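Local coordinates for protein Exo-1,3/1,4-beta-glucanase (Pseudoalteromonas sp., PDB 3RRX) that probably hydrolyses beta-1,3- and beta-1,4-linked glucans from their chain ends, as a family 3 glycoside hydrolase that binds calcium, at residues A[402-407]-A[616-621]; A[514-519]-A[541-546]; A[526-531]-A[548-553]; A[582-587]-A[601-606]. The protein carries 1 engineered substitution. All coordinates share one frame; numbering follows the deposited sequence.

Contact 1. Residues A[402-407]-A[616-621]; sequences KNNESI and INVPVL
In N404 (chi1 -81°) and N617 (chi1 -73°) alike, CG lies opposite the carbonyl carbon and next to the backbone N, and from there each amide reaches the backbone of the other segment. N404 clamps V618 from both ends: V618 N donates to N404 OD1 at 2.8 Å, and N404 ND2 donates to V618 O at 3.1 Å, an acceptor lying close to the plane of the amide. This pairing fixes the amide's orientation, since a flipped group would set donor against donor. The answering bond runs from E405 N to N617 OD1, 2.9 Å long and in the carbonyl plane. On the exposed side, N617 ND2 adds only a weak bond to E405 OE2 at 3.2 Å. A water held by N403 N, N404 OD1 and I616 O bridges the segments through the same amide oxygen that V618 N uses. K402 runs extended past V618, its CG 4.0 Å from V618 CB, and its NZ is hydrogen-bonded to S544 O and L541 O. Strand 399-403 is an edge strand of the mixed sheet, and backbone bonds join K402 to F547 and N404 to D545 beside strand 546-551, while V620 and L621 rest on helix 538-542.

Contact 2. Residues A[514-519]-A[541-546]; sequences LLKQLK and LNASDA
L515 and A543 form the tight part of this contact, with L515 CB 3.7 Å from A543 CB and their backbones close enough to put the two CA atoms 5.9 Å apart. Next to them L515 CD1 lies 4.1 Å from S544 OG, a hydroxyl whose hydrogen bonds go to E540 O and T527 OG1. L515 itself is buried, because its side chain also packs on V485, V525 and T527 of the sheet. Helix 510-520 thus lies against parallel strands of an alpha/beta fold, and it meets the end of helix 538-542, the crossover helix of a beta-alpha-beta unit. A543 is the first residue there to leave helical geometry, while S544 N still bonds back to L541 O at 3.1 Å. The loose side belongs to the lysines. K516 CG comes no nearer to A543 CB than 4.5 Å. K519, with CG opposite its own backbone N (chi1 174°) and the rest of the chain extended, passes A543 with CD 4.2 Å from A543 CA. Its NZ then makes a weak hydrogen bond of 3.2 Å to N542 O, a carbonyl at the C-terminal end of the short helix, where a positive charge is probably favourable.

Contact 3. Residues A[526-531]-A[548-553]; sequences VTVFLS and VAAWLP
The indole of W551 meets S531 at its edge: S531 O lies near the ring plane, 4.0 Å from W551 CE3. Over one face, toward the rim, stand A549 CB, 3.8 Å above the plane, and a water. The phenyl ring of F529 leads away from 548-553, pairs edge-to-face with F504 and also meets the ring of F547. These residues belong to the beta-alpha-beta unit of strand 525-530, helix 538-542 and strand 546-551. The two strands run parallel, their axes 4.8 Å apart at closest approach. V548 N donates to T527 O at 2.8 Å, and the pattern continues from F529 N to V548 O and from A550 N to F529 O, all three bonds nearly straight. At W551 the backbone turns to a positive phi of 61°, and S531 N reaches W551 O at 3.1 Å from above the carbonyl plane. Beyond this turn L530 CD2 packs 3.8 Å from P553 CD, the side chains crossing at about a right angle. L552 lays its CG 3.6 Å from S531 O, and an alanine here would probably open a gap beside that carbonyl and lose the packing on H126. S531 OG is hydrogen-bonded to R533 O as well as to the water over W551, which also donates to F529 O (2.8 Å) and accepts from W551 N.

Contact 4. Residues A[582-587]-A[601-606]; sequences FSWPKY and DPLFAY
A classic beta bulge, in which L603 and F604 both face W584, joins these two segments close to the calcium site. W584 O receives L603 N at 2.8 Å and, more weakly, F604 N at 3.4 Å, while W584 N donates to F604 O at 3.0 Å in a nearly straight bond. The extra residue lets both side chains lie alongside W584, pointing the same way. F604 turns an edge toward the five-membered ring of W584 in an offset edge-to-face pair, centroids 5.7 Å apart and planes at 63°. L603 CD2 adds a looser apolar touch at W584 CD1, while beyond the bulge W584 packs on A549 and W551.

At the more open end K586 makes a salt bridge, NZ lying 2.9 Å from D601 OD1 on the syn side of the carboxylate though 34° out of its plane. A bend at chi3 (-66°) brings the amine there, and K586 CG sits 3.8 Å above the ring of Y587, over its centre. A water links Y587 OH to D601 OD2. A methionine in place of K586 would probably leave D601 without its charged mate.

S583 OG is hydrogen-bonded to Y600 OH and to E180 OE2, and E180 binds calcium together with L593 and N594. The chemistry therefore differs between the ends: a lysine charge that probably favours an ionised D601 at one, and at the other a second-shell hydroxyl that probably helps orient a calcium-binding carboxylate.

In the fold
Followed from the N terminus, the chain opens contact 1 at 402-407, on an edge strand of the mixed sheet, and closes it only at 616-621, so the other three contacts all fall within its span. Contact 2 opens at 514-519, but before 541-546 closes it contact 3 has begun at 526-531; contact 3 closes at 548-553, and the two loops cross. They meet at S544 and T527, joining the turn after the crossover helix to the strand. Contact 4 follows in series, closing a short loop without helix or strand. Its W584 packs on W551 and F529 of contact 3, and its L603 on L541 of contact 2 and L621 of contact 1, tying the calcium-side loops and the late chain to the sheet.

Contact 1. Residues A[402-407]-A[616-621]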
loop_
_atom_site.group_PDB
_atom_site.type_symbol
_atom_site.label_atom_id
_atom_site.label_comp_id
_atom_site.label_asym_id
_atom_site.label_seq_id
_atom_site.Cartn_x
_atom_site.Cartn_y
_atom_site.Cartn_z
ATOM N N LYS A 402 13.561 -22.976 -1.257
ATOM C CA LYS A 402 14.398 -24.118 -1.631
ATOM C C LYS A 402 15.859 -23.687 -1.578
ATOM O O LYS A 402 16.209 -22.594 -2.033
ATOM C CB LYS A 402 14.035 -24.602 -3.042
ATOM C CG LYS A 402 14.916 -25.722 -3.591
ATOM C CD LYS A 402 14.413 -26.208 -4.950
ATOM C CE LYS A 402 15.299 -27.338 -5.508
ATOM N NZ LYS A 402 14.762 -27.819 -6.815
ATOM N N ASN A 403 16.700 -24.540 -0.997
ATOM C CA ASN A 403 18.142 -24.302 -0.930
ATOM C C ASN A 403 18.876 -25.644 -0.951
ATOM O O ASN A 403 19.503 -26.032 0.031
ATOM C CB ASN A 403 18.505 -23.530 0.339
ATOM C CG ASN A 403 19.948 -23.044 0.341
ATOM O OD1 ASN A 403 20.577 -22.930 -0.710
ATOM N ND2 ASN A 403 20.471 -22.741 1.524
ATOM N N ASN A 404 18.788 -26.352 -2.071
ATOM C CA ASN A 404 19.340 -27.706 -2.147
ATOM C C ASN A 404 20.855 -27.712 -2.029
ATOM O O ASN A 404 21.527 -26.861 -2.615
ATOM C CB ASN A 404 18.888 -28.415 -3.425
ATOM C CG ASN A 404 17.492 -28.991 -3.300
ATOM O OD1 ASN A 404 16.716 -28.577 -2.436
ATOM N ND2 ASN A 404 17.166 -29.956 -4.155
ATOM N N GLU A 405 21.372 -28.666 -1.256
ATOM C CA GLU A 405 22.808 -28.799 -1.006
ATOM C C GLU A 405 23.420 -27.503 -0.472
ATOM O O GLU A 405 24.613 -27.254 -0.640
ATOM C CB GLU A 405 23.545 -29.246 -2.271
ATOM C CG GLU A 405 23.006 -30.540 -2.883
ATOM C CD GLU A 405 22.959 -31.690 -1.895
ATOM O OE1 GLU A 405 23.856 -31.779 -1.030
ATOM O OE2 GLU A 405 22.019 -32.508 -1.981
ATOM N N SER A 406 22.599 -26.681 0.171
ATOM C CA SER A 406 23.072 -25.436 0.775
ATOM C C SER A 406 23.890 -24.580 -0.184
ATOM O O SER A 406 24.970 -24.092 0.162
ATOM C CB SER A 406 23.889 -25.731 2.035
ATOM O OG SER A 406 23.107 -26.432 2.980
ATOM N N ILE A 407 23.383 -24.389 -1.394
ATOM C CA ILE A 407 24.103 -23.572 -2.362
ATOM C C ILE A 407 24.184 -22.109 -1.889
ATOM O O ILE A 407 25.173 -21.418 -2.137
ATOM C CB ILE A 407 23.482 -23.695 -3.775
ATOM C CG1 ILE A 407 24.284 -22.882 -4.792
ATOM C CG2 ILE A 407 22.008 -23.302 -3.762
ATOM C CD1 ILE A 407 23.765 -23.009 -6.203
ATOM N N ILE A 616 17.687 -29.073 4.506
ATOM C CA ILE A 616 16.544 -29.707 3.872
ATOM C C ILE A 616 16.671 -29.575 2.362
ATOM O O ILE A 616 17.003 -28.504 1.855
ATOM C CB ILE A 616 15.241 -29.041 4.341
ATOM C CG1 ILE A 616 15.059 -29.252 5.848
ATOM C CG2 ILE A 616 14.044 -29.586 3.575
ATOM C CD1 ILE A 616 13.843 -28.568 6.429
ATOM N N ASN A 617 16.446 -30.673 1.646
ATOM C CA ASN A 617 16.383 -30.624 0.192
ATOM C C ASN A 617 14.922 -30.710 -0.230
ATOM O O ASN A 617 14.127 -31.390 0.415
ATOM C CB ASN A 617 17.177 -31.776 -0.444
ATOM C CG ASN A 617 18.692 -31.590 -0.344
ATOM O OD1 ASN A 617 19.218 -30.476 -0.449
ATOM N ND2 ASN A 617 19.401 -32.696 -0.154
ATOM N N VAL A 618 14.568 -30.012 -1.303
ATOM C CA VAL A 618 13.235 -30.123 -1.885
ATOM C C VAL A 618 13.344 -31.001 -3.132
ATOM O O VAL A 618 14.147 -30.726 -4.022
ATOM C CB VAL A 618 12.666 -28.736 -2.278
ATOM C CG1 VAL A 618 11.303 -28.876 -2.956
ATOM C CG2 VAL A 618 12.585 -27.830 -1.063
ATOM N N PRO A 619 12.541 -32.071 -3.198
ATOM C CA PRO A 619 12.666 -32.996 -4.326
ATOM C C PRO A 619 12.050 -32.417 -5.596
ATOM O O PRO A 619 11.354 -31.397 -5.555
ATOM C CB PRO A 619 11.860 -34.215 -3.859
ATOM C CG PRO A 619 10.820 -33.639 -2.943
ATOM C CD PRO A 619 11.483 -32.474 -2.249
ATOM N N VAL A 620 12.316 -33.061 -6.722
ATOM C CA VAL A 620 11.623 -32.740 -7.963
ATOM C C VAL A 620 10.103 -32.872 -7.773
ATOM O O VAL A 620 9.605 -33.858 -7.211
ATOM C CB VAL A 620 12.134 -33.628 -9.133
ATOM C CG1 VAL A 620 11.183 -33.576 -10.321
ATOM C CG2 VAL A 620 13.547 -33.192 -9.549
ATOM N N LEU A 621 9.379 -31.864 -8.247
ATOM C CA LEU A 621 7.947 -31.734 -8.020
ATOM C C LEU A 621 7.169 -32.082 -9.274
ATOM O O LEU A 621 7.693 -31.985 -10.382
ATOM C CB LEU A 621 7.629 -30.280 -7.631
ATOM C CG LEU A 621 8.312 -29.756 -6.369
ATOM C CD1 LEU A 621 8.113 -28.230 -6.245
ATOM C CD2 LEU A 621 7.805 -30.494 -5.125
HETATM O O HOH W 1 12.031 -28.925 -6.915
HETATM O O HOH W 2 15.024 -31.102 -6.458
HETATM O O HOH W 3 16.056 -27.107 -0.180
HETATM O O HOH W 4 19.885 -26.672 2.579
#

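Contact 2. Residues A[514-519]-A[541-546]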
loop_
_atom_site.group_PDB
_atom_site.type_symbol
_atom_site.label_atom_id
_atom_site.label_comp_id
_atom_site.label_asym_id
_atom_site.label_seq_id
_atom_site.Cartn_x
_atom_site.Cartn_y
_atom_site.Cartn_z
ATOM N N LEU A 514 15.059 -19.984 -19.884
ATOM C CA LEU A 514 16.343 -19.468 -19.443
ATOM C C LEU A 514 16.927 -20.353 -18.350
ATOM O O LEU A 514 18.112 -20.694 -18.383
ATOM C CB LEU A 514 16.192 -18.022 -18.944
ATOM C CG LEU A 514 17.396 -17.444 -18.201
ATOM C CD1 LEU A 514 18.643 -17.474 -19.094
ATOM C CD2 LEU A 514 17.094 -16.013 -17.731
ATOM N N LEU A 515 16.096 -20.735 -17.381
ATOM C CA LEU A 515 16.565 -21.582 -16.284
ATOM C C LEU A 515 17.093 -22.926 -16.810
ATOM O O LEU A 515 18.163 -23.393 -16.409
ATOM C CB LEU A 515 15.449 -21.811 -15.258
ATOM C CG LEU A 515 14.892 -20.584 -14.528
ATOM C CD1 LEU A 515 13.693 -20.990 -13.648
ATOM C CD2 LEU A 515 15.966 -19.933 -13.677
ATOM N N LYS A 516 16.341 -23.537 -17.710
ATOM C CA LYS A 516 16.727 -24.830 -18.267
ATOM C C LYS A 516 18.009 -24.716 -19.090
ATOM O O LYS A 516 18.823 -25.641 -19.135
ATOM C CB LYS A 516 15.601 -25.382 -19.130
ATOM C CG LYS A 516 14.411 -25.879 -18.324
ATOM C CD LYS A 516 13.345 -26.453 -19.229
ATOM C CE LYS A 516 12.340 -27.264 -18.437
ATOM N NZ LYS A 516 11.308 -27.826 -19.345
ATOM N N GLN A 517 18.183 -23.571 -19.739
ATOM C CA GLN A 517 19.371 -23.328 -20.546
ATOM C C GLN A 517 20.621 -23.371 -19.669
ATOM O O GLN A 517 21.612 -24.021 -20.006
ATOM C CB GLN A 517 19.240 -21.980 -21.252
ATOM C CG GLN A 517 20.383 -21.614 -22.165
ATOM C CD GLN A 517 20.131 -20.294 -22.868
ATOM O OE1 GLN A 517 20.587 -19.236 -22.421
ATOM N NE2 GLN A 517 19.384 -20.346 -23.967
ATOM N N LEU A 518 20.565 -22.684 -18.535
ATOM C CA LEU A 518 21.678 -22.661 -17.597
ATOM C C LEU A 518 21.905 -24.029 -16.956
ATOM O O LEU A 518 23.045 -24.473 -16.805
ATOM C CB LEU A 518 21.439 -21.601 -16.520
ATOM C CG LEU A 518 21.515 -20.162 -17.037
ATOM C CD1 LEU A 518 20.815 -19.199 -16.083
ATOM C CD2 LEU A 518 22.972 -19.763 -17.266
ATOM N N LYS A 519 20.814 -24.692 -16.584
ATOM C CA LYS A 519 20.888 -26.020 -15.987
ATOM C C LYS A 519 21.520 -27.032 -16.958
ATOM O O LYS A 519 22.316 -27.879 -16.557
ATOM C CB LYS A 519 19.493 -26.465 -15.530
ATOM C CG LYS A 519 19.399 -27.891 -15.025
ATOM C CD LYS A 519 18.021 -28.167 -14.421
ATOM C CE LYS A 519 17.839 -29.647 -14.105
ATOM N NZ LYS A 519 16.665 -29.885 -13.225
ATOM N N LEU A 541 10.771 -24.152 -10.042
ATOM C CA LEU A 541 11.411 -24.708 -8.849
ATOM C C LEU A 541 12.299 -25.900 -9.215
ATOM O O LEU A 541 13.413 -26.037 -8.705
ATOM C CB LEU A 541 10.355 -25.153 -7.827
ATOM C CG LEU A 541 9.802 -24.058 -6.903
ATOM C CD1 LEU A 541 8.468 -24.507 -6.270
ATOM C CD2 LEU A 541 10.826 -23.712 -5.833
ATOM N N ASN A 542 11.795 -26.763 -10.093
ATOM C CA ASN A 542 12.558 -27.939 -10.516
ATOM C C ASN A 542 13.834 -27.547 -11.264
ATOM O O ASN A 542 14.825 -28.272 -11.237
ATOM C CB ASN A 542 11.716 -28.842 -11.406
ATOM C CG ASN A 542 10.669 -29.616 -10.627
ATOM O OD1 ASN A 542 10.738 -29.728 -9.398
ATOM N ND2 ASN A 542 9.691 -30.155 -11.342
ATOM N N ALA A 543 13.801 -26.398 -11.935
ATOM C CA ALA A 543 14.971 -25.926 -12.682
ATOM C C ALA A 543 15.918 -25.076 -11.831
ATOM O O ALA A 543 16.852 -24.472 -12.355
ATOM C CB ALA A 543 14.528 -25.153 -13.926
ATOM N N SER A 544 15.681 -25.033 -10.522
ATOM C CA SER A 544 16.465 -24.195 -9.619
ATOM C C SER A 544 17.083 -25.036 -8.515
ATOM O O SER A 544 16.424 -25.925 -7.974
ATOM C CB SER A 544 15.571 -23.128 -8.965
ATOM O OG SER A 544 14.884 -22.330 -9.922
ATOM N N ASP A 545 18.336 -24.745 -8.167
ATOM C CA ASP A 545 18.964 -25.342 -6.985
ATOM C C ASP A 545 18.504 -24.645 -5.708
ATOM O O ASP A 545 18.271 -25.284 -4.676
ATOM C CB ASP A 545 20.487 -25.275 -7.114
ATOM C CG ASP A 545 20.987 -26.083 -8.286
ATOM O OD1 ASP A 545 21.220 -25.505 -9.367
ATOM O OD2 ASP A 545 21.098 -27.313 -8.133
ATOM N N ALA A 546 18.374 -23.324 -5.787
ATOM C CA ALA A 546 17.755 -22.538 -4.720
ATOM C C ALA A 546 16.693 -21.612 -5.307
ATOM O O ALA A 546 16.764 -21.236 -6.477
ATOM C CB ALA A 546 18.802 -21.730 -3.963
#

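Contact 3. Residues A[526-531]-A[548-553]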
loop_
_atom_site.group_PDB
_atom_site.type_symbol
_atom_site.label_atom_id
_atom_site.label_comp_id
_atom_site.label_asym_id
_atom_site.label_seq_id
_atom_site.Cartn_x
_atom_site.Cartn_y
_atom_site.Cartn_z
ATOM N N VAL A 526 20.495 -20.131 -8.753
ATOM C CA VAL A 526 19.751 -19.552 -7.643
ATOM C C VAL A 526 18.701 -18.600 -8.202
ATOM O O VAL A 526 19.039 -17.583 -8.822
ATOM C CB VAL A 526 20.664 -18.751 -6.689
ATOM C CG1 VAL A 526 19.819 -17.956 -5.686
ATOM C CG2 VAL A 526 21.629 -19.679 -5.962
ATOM N N THR A 527 17.430 -18.919 -7.993
ATOM C CA THR A 527 16.369 -18.109 -8.576
ATOM C C THR A 527 15.808 -17.113 -7.570
ATOM O O THR A 527 15.425 -17.490 -6.457
ATOM C CB THR A 527 15.240 -18.992 -9.141
ATOM O OG1 THR A 527 15.755 -19.761 -10.237
ATOM C CG2 THR A 527 14.062 -18.126 -9.622
ATOM N N VAL A 528 15.794 -15.842 -7.951
ATOM C CA VAL A 528 15.153 -14.803 -7.146
ATOM C C VAL A 528 13.855 -14.402 -7.841
ATOM O O VAL A 528 13.875 -13.860 -8.947
ATOM C CB VAL A 528 16.052 -13.556 -6.973
ATOM C CG1 VAL A 528 15.316 -12.472 -6.152
ATOM C CG2 VAL A 528 17.367 -13.931 -6.300
ATOM N N PHE A 529 12.732 -14.668 -7.182
ATOM C CA PHE A 529 11.418 -14.548 -7.794
ATOM C C PHE A 529 10.703 -13.284 -7.292
ATOM O O PHE A 529 10.402 -13.159 -6.098
ATOM C CB PHE A 529 10.610 -15.809 -7.443
ATOM C CG PHE A 529 9.287 -15.921 -8.144
ATOM C CD1 PHE A 529 9.226 -16.049 -9.527
ATOM C CD2 PHE A 529 8.106 -15.934 -7.416
ATOM C CE1 PHE A 529 8.012 -16.174 -10.173
ATOM C CE2 PHE A 529 6.876 -16.066 -8.058
ATOM C CZ PHE A 529 6.829 -16.180 -9.440
ATOM N N LEU A 530 10.446 -12.353 -8.206
ATOM C CA LEU A 530 9.708 -11.124 -7.900
ATOM C C LEU A 530 8.238 -11.300 -8.242
ATOM O O LEU A 530 7.896 -11.617 -9.382
ATOM C CB LEU A 530 10.279 -9.956 -8.711
ATOM C CG LEU A 530 11.768 -9.678 -8.510
ATOM C CD1 LEU A 530 12.274 -8.608 -9.501
ATOM C CD2 LEU A 530 12.022 -9.253 -7.072
ATOM N N SER A 531 7.358 -11.102 -7.262
ATOM C CA SER A 531 5.941 -11.296 -7.500
ATOM C C SER A 531 5.106 -10.637 -6.411
ATOM O O SER A 531 5.593 -10.361 -5.312
ATOM C CB SER A 531 5.598 -12.796 -7.547
ATOM O OG SER A 531 5.660 -13.349 -6.235
ATOM N N VAL A 548 14.174 -18.213 -4.092
ATOM C CA VAL A 548 13.814 -17.212 -3.089
ATOM C C VAL A 548 12.586 -16.413 -3.517
ATOM O O VAL A 548 12.563 -15.843 -4.608
ATOM C CB VAL A 548 14.982 -16.214 -2.848
ATOM C CG1 VAL A 548 14.575 -15.137 -1.840
ATOM C CG2 VAL A 548 16.234 -16.956 -2.377
ATOM N N ALA A 549 11.564 -16.380 -2.664
ATOM C CA ALA A 549 10.436 -15.490 -2.888
ATOM C C ALA A 549 10.818 -14.125 -2.332
ATOM O O ALA A 549 10.924 -13.955 -1.116
ATOM C CB ALA A 549 9.178 -16.017 -2.202
ATOM N N ALA A 550 11.041 -13.164 -3.224
ATOM C CA ALA A 550 11.478 -11.828 -2.818
ATOM C C ALA A 550 10.339 -10.806 -2.861
ATOM O O ALA A 550 10.519 -9.648 -2.472
ATOM C CB ALA A 550 12.672 -11.356 -3.698
ATOM N N TRP A 551 9.179 -11.226 -3.358
ATOM C CA TRP A 551 7.994 -10.360 -3.389
ATOM C C TRP A 551 8.277 -9.115 -4.238
ATOM O O TRP A 551 8.831 -9.240 -5.330
ATOM C CB TRP A 551 7.528 -10.019 -1.962
ATOM C CG TRP A 551 7.520 -11.257 -1.064
ATOM C CD1 TRP A 551 8.344 -11.503 -0.000
ATOM C CD2 TRP A 551 6.670 -12.412 -1.188
ATOM N NE1 TRP A 551 8.035 -12.724 0.564
ATOM C CE2 TRP A 551 7.020 -13.305 -0.154
ATOM C CE3 TRP A 551 5.644 -12.774 -2.072
ATOM C CZ2 TRP A 551 6.393 -14.549 0.012
ATOM C CZ3 TRP A 551 5.007 -14.010 -1.899
ATOM C CH2 TRP A 551 5.381 -14.876 -0.859
ATOM N N LEU A 552 7.888 -7.936 -3.765
ATOM C CA LEU A 552 8.165 -6.693 -4.482
ATOM C C LEU A 552 8.945 -5.768 -3.558
ATOM O O LEU A 552 8.369 -4.878 -2.936
ATOM C CB LEU A 552 6.857 -6.018 -4.929
ATOM C CG LEU A 552 6.013 -6.875 -5.876
ATOM C CD1 LEU A 552 4.600 -6.316 -6.055
ATOM C CD2 LEU A 552 6.718 -7.075 -7.235
ATOM N N PRO A 553 10.268 -5.986 -3.460
ATOM C CA PRO A 553 11.091 -5.382 -2.402
ATOM C C PRO A 553 11.211 -3.855 -2.392
ATOM O O PRO A 553 11.587 -3.312 -1.352
ATOM C CB PRO A 553 12.469 -6.024 -2.612
ATOM C CG PRO A 553 12.446 -6.590 -3.987
ATOM C CD PRO A 553 11.030 -6.954 -4.276
HETATM O O HOH W 5 8.005 -13.600 -4.736
#

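Contact 4. Residues A[582-587]-A[601-606]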
loop_
_atom_site.group_PDB
_atom_site.type_symbol
_atom_site.label_atom_id
_atom_site.label_comp_id
_atom_site.label_asym_id
_atom_site.label_seq_id
_atom_site.Cartn_x
_atom_site.Cartn_y
_atom_site.Cartn_z
ATOM N N PHE A 582 1.336 -15.958 3.067
ATOM C CA PHE A 582 0.326 -16.495 2.154
ATOM C C PHE A 582 0.730 -17.939 1.845
ATOM O O PHE A 582 1.915 -18.221 1.659
ATOM C CB PHE A 582 0.290 -15.703 0.827
ATOM C CG PHE A 582 -0.402 -14.358 0.930
ATOM C CD1 PHE A 582 -1.712 -14.196 0.487
ATOM C CD2 PHE A 582 0.257 -13.272 1.469
ATOM C CE1 PHE A 582 -2.351 -12.964 0.584
ATOM C CE2 PHE A 582 -0.362 -12.030 1.567
ATOM C CZ PHE A 582 -1.672 -11.874 1.123
ATOM N N SER A 583 -0.239 -18.844 1.785
ATOM C CA SER A 583 0.072 -20.244 1.485
ATOM C C SER A 583 0.509 -20.414 0.031
ATOM O O SER A 583 -0.062 -19.787 -0.869
ATOM C CB SER A 583 -1.142 -21.125 1.760
ATOM O OG SER A 583 -1.563 -21.019 3.110
ATOM N N TRP A 584 1.491 -21.284 -0.203
ATOM C CA TRP A 584 2.022 -21.501 -1.550
ATOM C C TRP A 584 1.420 -22.756 -2.187
ATOM O O TRP A 584 1.464 -23.837 -1.597
ATOM C CB TRP A 584 3.551 -21.618 -1.505
ATOM C CG TRP A 584 4.186 -21.281 -2.817
ATOM C CD1 TRP A 584 4.261 -22.079 -3.931
ATOM C CD2 TRP A 584 4.830 -20.050 -3.157
ATOM N NE1 TRP A 584 4.917 -21.412 -4.942
ATOM C CE2 TRP A 584 5.268 -20.162 -4.491
ATOM C CE3 TRP A 584 5.074 -18.859 -2.459
ATOM C CZ2 TRP A 584 5.946 -19.133 -5.138
ATOM C CZ3 TRP A 584 5.740 -17.841 -3.100
ATOM C CH2 TRP A 584 6.169 -17.978 -4.431
ATOM N N PRO A 585 0.844 -22.610 -3.395
ATOM C CA PRO A 585 0.078 -23.681 -4.045
ATOM C C PRO A 585 0.941 -24.810 -4.626
ATOM O O PRO A 585 2.013 -24.567 -5.172
ATOM C CB PRO A 585 -0.653 -22.946 -5.175
ATOM C CG PRO A 585 0.294 -21.797 -5.524
ATOM C CD PRO A 585 0.846 -21.364 -4.189
ATOM N N LYS A 586 0.440 -26.037 -4.505
ATOM C CA LYS A 586 1.082 -27.231 -5.059
ATOM C C LYS A 586 0.532 -27.570 -6.447
ATOM O O LYS A 586 1.203 -28.210 -7.254
ATOM C CB LYS A 586 0.833 -28.396 -4.098
ATOM C CG LYS A 586 1.264 -29.757 -4.574
ATOM C CD LYS A 586 0.824 -30.806 -3.556
ATOM C CE LYS A 586 1.554 -30.628 -2.233
ATOM N NZ LYS A 586 1.250 -31.728 -1.266
ATOM N N TYR A 587 -0.697 -27.139 -6.715
ATOM C CA TYR A 587 -1.362 -27.410 -7.985
ATOM C C TYR A 587 -1.786 -26.094 -8.603
ATOM O O TYR A 587 -2.026 -25.127 -7.891
ATOM C CB TYR A 587 -2.596 -28.291 -7.769
ATOM C CG TYR A 587 -2.304 -29.587 -7.049
ATOM C CD1 TYR A 587 -1.639 -30.622 -7.692
ATOM C CD2 TYR A 587 -2.708 -29.783 -5.732
ATOM C CE1 TYR A 587 -1.371 -31.813 -7.045
ATOM C CE2 TYR A 587 -2.445 -30.975 -5.073
ATOM C CZ TYR A 587 -1.775 -31.984 -5.739
ATOM O OH TYR A 587 -1.503 -33.172 -5.101
ATOM N N ASP A 601 -3.752 -28.487 1.750
ATOM C CA ASP A 601 -2.668 -29.241 1.124
ATOM C C ASP A 601 -1.726 -28.340 0.302
ATOM O O ASP A 601 -1.611 -28.501 -0.915
ATOM C CB ASP A 601 -3.274 -30.325 0.219
ATOM C CG ASP A 601 -2.236 -31.289 -0.330
ATOM O OD1 ASP A 601 -1.159 -31.444 0.287
ATOM O OD2 ASP A 601 -2.511 -31.906 -1.382
ATOM N N PRO A 602 -1.045 -27.390 0.964
ATOM C CA PRO A 602 -0.163 -26.461 0.241
ATOM C C PRO A 602 1.173 -27.103 -0.120
ATOM O O PRO A 602 1.549 -28.104 0.482
ATOM C CB PRO A 602 0.086 -25.362 1.274
ATOM C CG PRO A 602 0.055 -26.102 2.588
ATOM C CD PRO A 602 -1.027 -27.150 2.420
ATOM N N LEU A 603 1.887 -26.531 -1.086
ATOM C CA LEU A 603 3.264 -26.941 -1.320
ATOM C C LEU A 603 4.102 -26.517 -0.124
ATOM O O LEU A 603 4.864 -27.308 0.428
ATOM C CB LEU A 603 3.823 -26.294 -2.588
ATOM C CG LEU A 603 5.265 -26.680 -2.917
ATOM C CD1 LEU A 603 5.387 -28.200 -3.069
ATOM C CD2 LEU A 603 5.755 -25.979 -4.179
ATOM N N PHE A 604 3.966 -25.248 0.259
ATOM C CA PHE A 604 4.681 -24.709 1.401
ATOM C C PHE A 604 3.635 -23.967 2.215
ATOM O O PHE A 604 2.941 -23.089 1.689
ATOM C CB PHE A 604 5.764 -23.708 0.961
ATOM C CG PHE A 604 6.768 -24.267 -0.016
ATOM C CD1 PHE A 604 7.624 -25.299 0.356
ATOM C CD2 PHE A 604 6.885 -23.729 -1.292
ATOM C CE1 PHE A 604 8.573 -25.798 -0.548
ATOM C CE2 PHE A 604 7.821 -24.216 -2.190
ATOM C CZ PHE A 604 8.666 -25.257 -1.818
ATOM N N ALA A 605 3.524 -24.308 3.491
ATOM C CA ALA A 605 2.443 -23.796 4.316
ATOM C C ALA A 605 2.693 -22.357 4.762
ATOM O O ALA A 605 3.828 -21.879 4.766
ATOM C CB ALA A 605 2.226 -24.704 5.532
ATOM N N TYR A 606 1.613 -21.675 5.126
ATOM C CA TYR A 606 1.711 -20.447 5.904
ATOM C C TYR A 606 2.703 -20.706 7.029
ATOM O O TYR A 606 2.626 -21.738 7.705
ATOM C CB TYR A 606 0.341 -20.124 6.510
ATOM C CG TYR A 606 0.307 -18.909 7.407
ATOM C CD1 TYR A 606 -0.019 -17.659 6.899
ATOM C CD2 TYR A 606 0.576 -19.016 8.768
ATOM C CE1 TYR A 606 -0.069 -16.542 7.717
ATOM C CE2 TYR A 606 0.523 -17.905 9.597
ATOM C CZ TYR A 606 0.204 -16.669 9.062
ATOM O OH TYR A 606 0.158 -15.561 9.879
HETATM O O HOH W 6 3.856 -30.184 0.193
HETATM O O HOH W 7 -1.167 -33.912 -2.575
#